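Long-range contacts in alcohol dehydrogenase (Thermus sp., PDB 4CPD), which probably catalyses the NAD-dependent interconversion of alcohols and aldehydes or ketones, as a zinc-containing member of the medium-chain dehydrogenase family: residues Leu182-Glu186 with Arg208-Ala214; Glu235-Val240 with Met256-Arg262. Residue numbers count along the deposited sequence, not the author numbering.

Contact 1: Leu182-Glu186 with Arg208-Ala214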
loop_
_atom_site.group_PDB
_atom_site.type_symbol
_atom_site.label_atom_id
_atom_site.label_comp_id
_atom_site.label_asym_id
_atom_site.label_seq_id
_atom_site.Cartn_x
_atom_site.Cartn_y
_atom_site.Cartn_z
ATOM N N LEU A 182 1.118 10.599 -19.265
ATOM C CA LEU A 182 0.093 10.891 -20.258
ATOM C C LEU A 182 -0.813 9.697 -20.453
ATOM O O LEU A 182 -2.008 9.879 -20.631
ATOM C CB LEU A 182 0.716 11.333 -21.578
ATOM C CG LEU A 182 1.475 12.669 -21.448
ATOM C CD1 LEU A 182 2.359 12.905 -22.673
ATOM C CD2 LEU A 182 0.529 13.843 -21.248
ATOM N N MET A 183 -0.268 8.483 -20.397
ATOM C CA MET A 183 -1.122 7.286 -20.419
ATOM C C MET A 183 -2.062 7.306 -19.193
ATOM O O MET A 183 -3.279 7.031 -19.288
ATOM C CB MET A 183 -0.311 6.003 -20.388
ATOM C CG MET A 183 0.680 5.813 -21.521
ATOM S SD MET A 183 -0.035 5.503 -23.148
ATOM C CE MET A 183 0.155 7.143 -23.845
ATOM N N ALA A 184 -1.494 7.639 -18.043
ATOM C CA ALA A 184 -2.254 7.644 -16.815
ATOM C C ALA A 184 -3.407 8.616 -16.907
ATOM O O ALA A 184 -4.542 8.287 -16.538
ATOM C CB ALA A 184 -1.360 8.012 -15.635
ATOM N N ILE A 185 -3.120 9.819 -17.393
ATOM C CA ILE A 185 -4.170 10.819 -17.558
ATOM C C ILE A 185 -5.332 10.296 -18.404
ATOM O O ILE A 185 -6.479 10.319 -17.979
ATOM C CB ILE A 185 -3.628 12.100 -18.169
ATOM C CG1 ILE A 185 -2.746 12.801 -17.161
ATOM C CG2 ILE A 185 -4.758 13.034 -18.522
ATOM C CD1 ILE A 185 -1.839 13.844 -17.783
ATOM N N GLU A 186 -5.031 9.807 -19.592
ATOM C CA GLU A 186 -6.072 9.289 -20.475
ATOM C C GLU A 186 -6.858 8.196 -19.777
ATOM O O GLU A 186 -8.063 8.217 -19.811
ATOM C CB GLU A 186 -5.461 8.750 -21.767
ATOM C CG GLU A 186 -6.438 8.603 -22.925
ATOM C CD GLU A 186 -5.779 8.116 -24.222
ATOM O OE1 GLU A 186 -4.538 8.119 -24.347
ATOM O OE2 GLU A 186 -6.514 7.746 -25.144
ATOM N N ARG A 208 -0.078 19.148 -23.508
ATOM C CA ARG A 208 -0.550 17.833 -23.899
ATOM C C ARG A 208 -1.448 17.235 -22.811
ATOM O O ARG A 208 -2.502 16.651 -23.093
ATOM C CB ARG A 208 0.648 16.914 -24.162
ATOM C CG ARG A 208 0.459 15.994 -25.348
ATOM C CD ARG A 208 0.705 16.725 -26.670
ATOM N NE ARG A 208 0.863 15.773 -27.762
ATOM C CZ ARG A 208 -0.095 14.953 -28.191
ATOM N NH1 ARG A 208 -1.303 14.959 -27.630
ATOM N NH2 ARG A 208 0.158 14.114 -29.186
ATOM N N ALA A 209 -1.012 17.374 -21.566
ATOM C CA ALA A 209 -1.787 16.885 -20.448
ATOM C C ALA A 209 -3.157 17.541 -20.441
ATOM O O ALA A 209 -4.192 16.887 -20.247
ATOM C CB ALA A 209 -1.058 17.158 -19.141
ATOM N N ALA A 210 -3.167 18.842 -20.676
ATOM C CA ALA A 210 -4.432 19.579 -20.711
ATOM C C ALA A 210 -5.342 19.093 -21.834
ATOM O O ALA A 210 -6.533 18.940 -21.642
ATOM C CB ALA A 210 -4.174 21.066 -20.839
ATOM N N SER A 211 -4.792 18.812 -23.002
ATOM C CA SER A 211 -5.645 18.346 -24.092
ATOM C C SER A 211 -6.344 17.035 -23.754
ATOM O O SER A 211 -7.419 16.763 -24.277
ATOM C CB SER A 211 -4.849 18.206 -25.390
ATOM O OG SER A 211 -3.571 17.653 -25.143
ATOM N N LEU A 212 -5.721 16.230 -22.882
ATOM C CA LEU A 212 -6.244 14.904 -22.481
ATOM C C LEU A 212 -7.287 15.000 -21.367
ATOM O O LEU A 212 -7.995 14.032 -21.067
ATOM C CB LEU A 212 -5.107 13.986 -22.055
ATOM C CG LEU A 212 -4.196 13.528 -23.197
ATOM C CD1 LEU A 212 -2.885 12.984 -22.648
ATOM C CD2 LEU A 212 -4.891 12.479 -24.056
ATOM N N GLY A 213 -7.380 16.180 -20.775
ATOM C CA GLY A 213 -8.471 16.517 -19.882
ATOM C C GLY A 213 -8.018 16.880 -18.487
ATOM O O GLY A 213 -8.843 16.990 -17.613
ATOM N N ALA A 214 -6.719 17.066 -18.265
ATOM C CA ALA A 214 -6.224 17.377 -16.936
ATOM C C ALA A 214 -6.079 18.866 -16.733
ATOM O O ALA A 214 -5.889 19.625 -17.687
ATOM C CB ALA A 214 -4.887 16.693 -16.700
#

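Contact 2: Glu235-Val240 with Met256-Arg262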
loop_
_atom_site.group_PDB
_atom_site.type_symbol
_atom_site.label_atom_id
_atom_site.label_comp_id
_atom_site.label_asym_id
_atom_site.label_seq_id
_atom_site.Cartn_x
_atom_site.Cartn_y
_atom_site.Cartn_z
ATOM N N GLU A 235 -8.698 19.012 0.667
ATOM C CA GLU A 235 -8.396 17.701 1.201
ATOM C C GLU A 235 -7.139 17.170 0.532
ATOM O O GLU A 235 -6.183 16.778 1.188
ATOM C CB GLU A 235 -9.548 16.742 0.902
ATOM C CG GLU A 235 -10.897 17.095 1.535
ATOM C CD GLU A 235 -11.998 16.027 1.293
ATOM O OE1 GLU A 235 -11.921 15.271 0.287
ATOM O OE2 GLU A 235 -12.969 15.928 2.096
ATOM N N GLY A 236 -7.138 17.198 -0.792
ATOM C CA GLY A 236 -6.146 16.504 -1.604
ATOM C C GLY A 236 -6.928 15.512 -2.447
ATOM O O GLY A 236 -8.106 15.215 -2.166
ATOM N N PRO A 237 -6.297 14.996 -3.501
ATOM C CA PRO A 237 -6.928 13.968 -4.326
ATOM C C PRO A 237 -6.995 12.567 -3.647
ATOM O O PRO A 237 -6.195 12.231 -2.752
ATOM C CB PRO A 237 -6.032 13.934 -5.555
ATOM C CG PRO A 237 -4.678 14.300 -5.029
ATOM C CD PRO A 237 -4.896 15.235 -3.875
ATOM N N ASP A 238 -7.946 11.760 -4.082
ATOM C CA ASP A 238 -8.096 10.411 -3.577
ATOM C C ASP A 238 -6.892 9.528 -3.907
ATOM O O ASP A 238 -6.483 8.704 -3.100
ATOM C CB ASP A 238 -9.356 9.798 -4.172
ATOM C CG ASP A 238 -10.589 10.584 -3.817
ATOM O OD1 ASP A 238 -11.070 10.409 -2.678
ATOM O OD2 ASP A 238 -11.057 11.396 -4.655
ATOM N N LEU A 239 -6.326 9.729 -5.094
ATOM C CA LEU A 239 -5.200 8.937 -5.586
ATOM C C LEU A 239 -4.099 9.807 -6.192
ATOM O O LEU A 239 -4.390 10.752 -6.902
ATOM C CB LEU A 239 -5.733 7.954 -6.617
ATOM C CG LEU A 239 -4.734 7.120 -7.401
ATOM C CD1 LEU A 239 -3.757 6.383 -6.502
ATOM C CD2 LEU A 239 -5.490 6.120 -8.255
ATOM N N VAL A 240 -2.839 9.513 -5.883
ATOM C CA VAL A 240 -1.716 10.131 -6.591
ATOM C C VAL A 240 -0.929 9.058 -7.292
ATOM O O VAL A 240 -0.522 8.091 -6.671
ATOM C CB VAL A 240 -0.749 10.867 -5.669
ATOM C CG1 VAL A 240 0.359 11.532 -6.465
ATOM C CG2 VAL A 240 -1.489 11.918 -4.899
ATOM N N MET A 256 0.747 15.722 -0.824
ATOM C CA MET A 256 -0.378 16.108 -1.652
ATOM C C MET A 256 -1.664 15.278 -1.397
ATOM O O MET A 256 -2.765 15.830 -1.295
ATOM C CB MET A 256 0.116 15.951 -3.083
ATOM C CG MET A 256 -0.821 16.308 -4.210
ATOM S SD MET A 256 0.064 16.020 -5.764
ATOM C CE MET A 256 1.429 17.167 -5.664
ATOM N N VAL A 257 -1.517 13.955 -1.299
ATOM C CA VAL A 257 -2.666 13.050 -1.267
ATOM C C VAL A 257 -3.497 13.362 -0.037
ATOM O O VAL A 257 -2.945 13.736 0.988
ATOM C CB VAL A 257 -2.221 11.557 -1.263
ATOM C CG1 VAL A 257 -1.533 11.194 0.044
ATOM C CG2 VAL A 257 -3.393 10.614 -1.529
ATOM N N ARG A 258 -4.820 13.214 -0.139
ATOM C CA ARG A 258 -5.685 13.388 1.024
ATOM C C ARG A 258 -5.434 12.337 2.095
ATOM O O ARG A 258 -4.989 11.241 1.803
ATOM C CB ARG A 258 -7.172 13.357 0.646
ATOM C CG ARG A 258 -7.782 12.001 0.310
ATOM C CD ARG A 258 -9.299 12.112 0.263
ATOM N NE ARG A 258 -9.994 10.907 -0.231
ATOM C CZ ARG A 258 -10.257 9.810 0.485
ATOM N NH1 ARG A 258 -9.870 9.683 1.756
ATOM N NH2 ARG A 258 -10.916 8.819 -0.075
ATOM N N PRO A 259 -5.762 12.671 3.341
ATOM C CA PRO A 259 -5.872 11.651 4.359
ATOM C C PRO A 259 -6.735 10.512 3.879
ATOM O O PRO A 259 -7.760 10.739 3.248
ATOM C CB PRO A 259 -6.562 12.386 5.520
ATOM C CG PRO A 259 -6.106 13.803 5.371
ATOM C CD PRO A 259 -6.036 14.017 3.883
ATOM N N GLY A 260 -6.286 9.298 4.153
ATOM C CA GLY A 260 -7.028 8.101 3.806
ATOM C C GLY A 260 -6.945 7.787 2.341
ATOM O O GLY A 260 -7.678 6.929 1.869
ATOM N N GLY A 261 -6.080 8.501 1.630
ATOM C CA GLY A 261 -5.894 8.282 0.213
ATOM C C GLY A 261 -4.805 7.253 -0.104
ATOM O O GLY A 261 -4.281 6.555 0.772
ATOM N N ARG A 262 -4.451 7.186 -1.379
ATOM C CA ARG A 262 -3.572 6.139 -1.885
ATOM C C ARG A 262 -2.550 6.737 -2.794
ATOM O O ARG A 262 -2.884 7.590 -3.604
ATOM C CB ARG A 262 -4.373 5.114 -2.677
ATOM C CG ARG A 262 -5.338 4.310 -1.833
ATOM C CD ARG A 262 -6.573 3.958 -2.618
ATOM N NE ARG A 262 -7.658 4.926 -2.414
ATOM C CZ ARG A 262 -8.377 5.551 -3.358
ATOM N NH1 ARG A 262 -8.179 5.393 -4.673
ATOM N NH2 ARG A 262 -9.343 6.353 -2.957
#

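Contact 1: Leu182-Glu186 with Arg208-Ala214
Apolar side chains make up nearly all of this contact between two helices of the Rossmann domain. The short axes pass 9.6 Å apart at -17°, almost parallel. Leu-182 reaches across with CD2, 3.8 Å from Leu-212 CD1 and 4.2 Å from Ala-209 CB. One turn on, Ile-185 sets CD1 3.7 Å from Ala-209 CB, while its CG2 lies 3.7 Å from Leu-212 CB and 4.1 Å from Ala-214 CB. Leu-212 gives up the most surface, and the small Ala-209 lets both larger side chains come close.

The polar groups take no part across the pair: Ser-211 OG bonds within its own helix, to Arg-208 O at 2.5 Å, and Glu-186 lays its CG 4.3 Å from Leu-212 CD2 while OE2 accepts from the backbone N of Gln-312. A Schellman motif at Gly-213, whose phi is positive, ends the second helix and turns the chain so that Ala-214 faces Ile-185.

Helix 179-190 begins within the glycine-rich GxGxxG turn by the bound NAD; helix 203-212 carries the NAD-binding Arg-205 in its first turn. Ile-185, Ala-209 and Ala-214 all rest on Ala-198 of strand 195-200, while Met-183 and Ala-184 pack on helix 153-163.

Contact 2: Glu235-Val240 with Met256-Arg262
Start with the backbone. Pro-237 O accepts from Arg-258 N at 3.1 Å, then Asp-238 O takes Arg-262 N at 3.1 Å and Arg-262 O receives Val-240 N at 3.0 Å. The last two flank the parallel bridge of Leu-239 with Arg-262, where strands 239-242 and 262-265 begin to pair. Arg-258 O is used by Gly-261 N in a type II turn, and Val-257 O is bonded to Lys-284 NZ.

Among the side chains, Asp-238 OD1 forms a salt bridge with Arg-258, 2.7 Å from NE and 3.1 Å from NH2, while OD2 accepts from Ser-171 N. Arg-258 NH1 donates to Pro-259 O at 2.8 Å and to Gln-99 of the second subunit, whose NE2 donates to Gly-260 O. Glu-235 is salt-bridged to Arg-97 of that subunit; Arg-262 NH1 donates to Gly-164 O. Alongside, Val-240 CG2 packs 3.7 Å from Val-257 CB.

Within a mostly buried contact, the salt bridge ties the approach to strand 239-242 to the loop closing the beta-alpha-beta unit through helix 247-256.

Both contacts belong to the NAD-binding Rossmann domain and lie at different places on its parallel sheet, with centres about 19 Å apart. Contact 1 joins two helices over strand 195-200, in the first half of the fold; contact 2, in the second half, joins the loop and start of strand 239-242 to the turn and start of strand 262-265. The helix pair is partly buried and held by hydrocarbon packing, whereas 235-240 with 256-262 is the more buried contact yet the more polar, its backbone pairing reinforced by a salt bridge. Only contact 2 touches the second subunit. Strand 171-175 leads into helix 179-190 of contact 1 and pairs with strand 239-242 of contact 2.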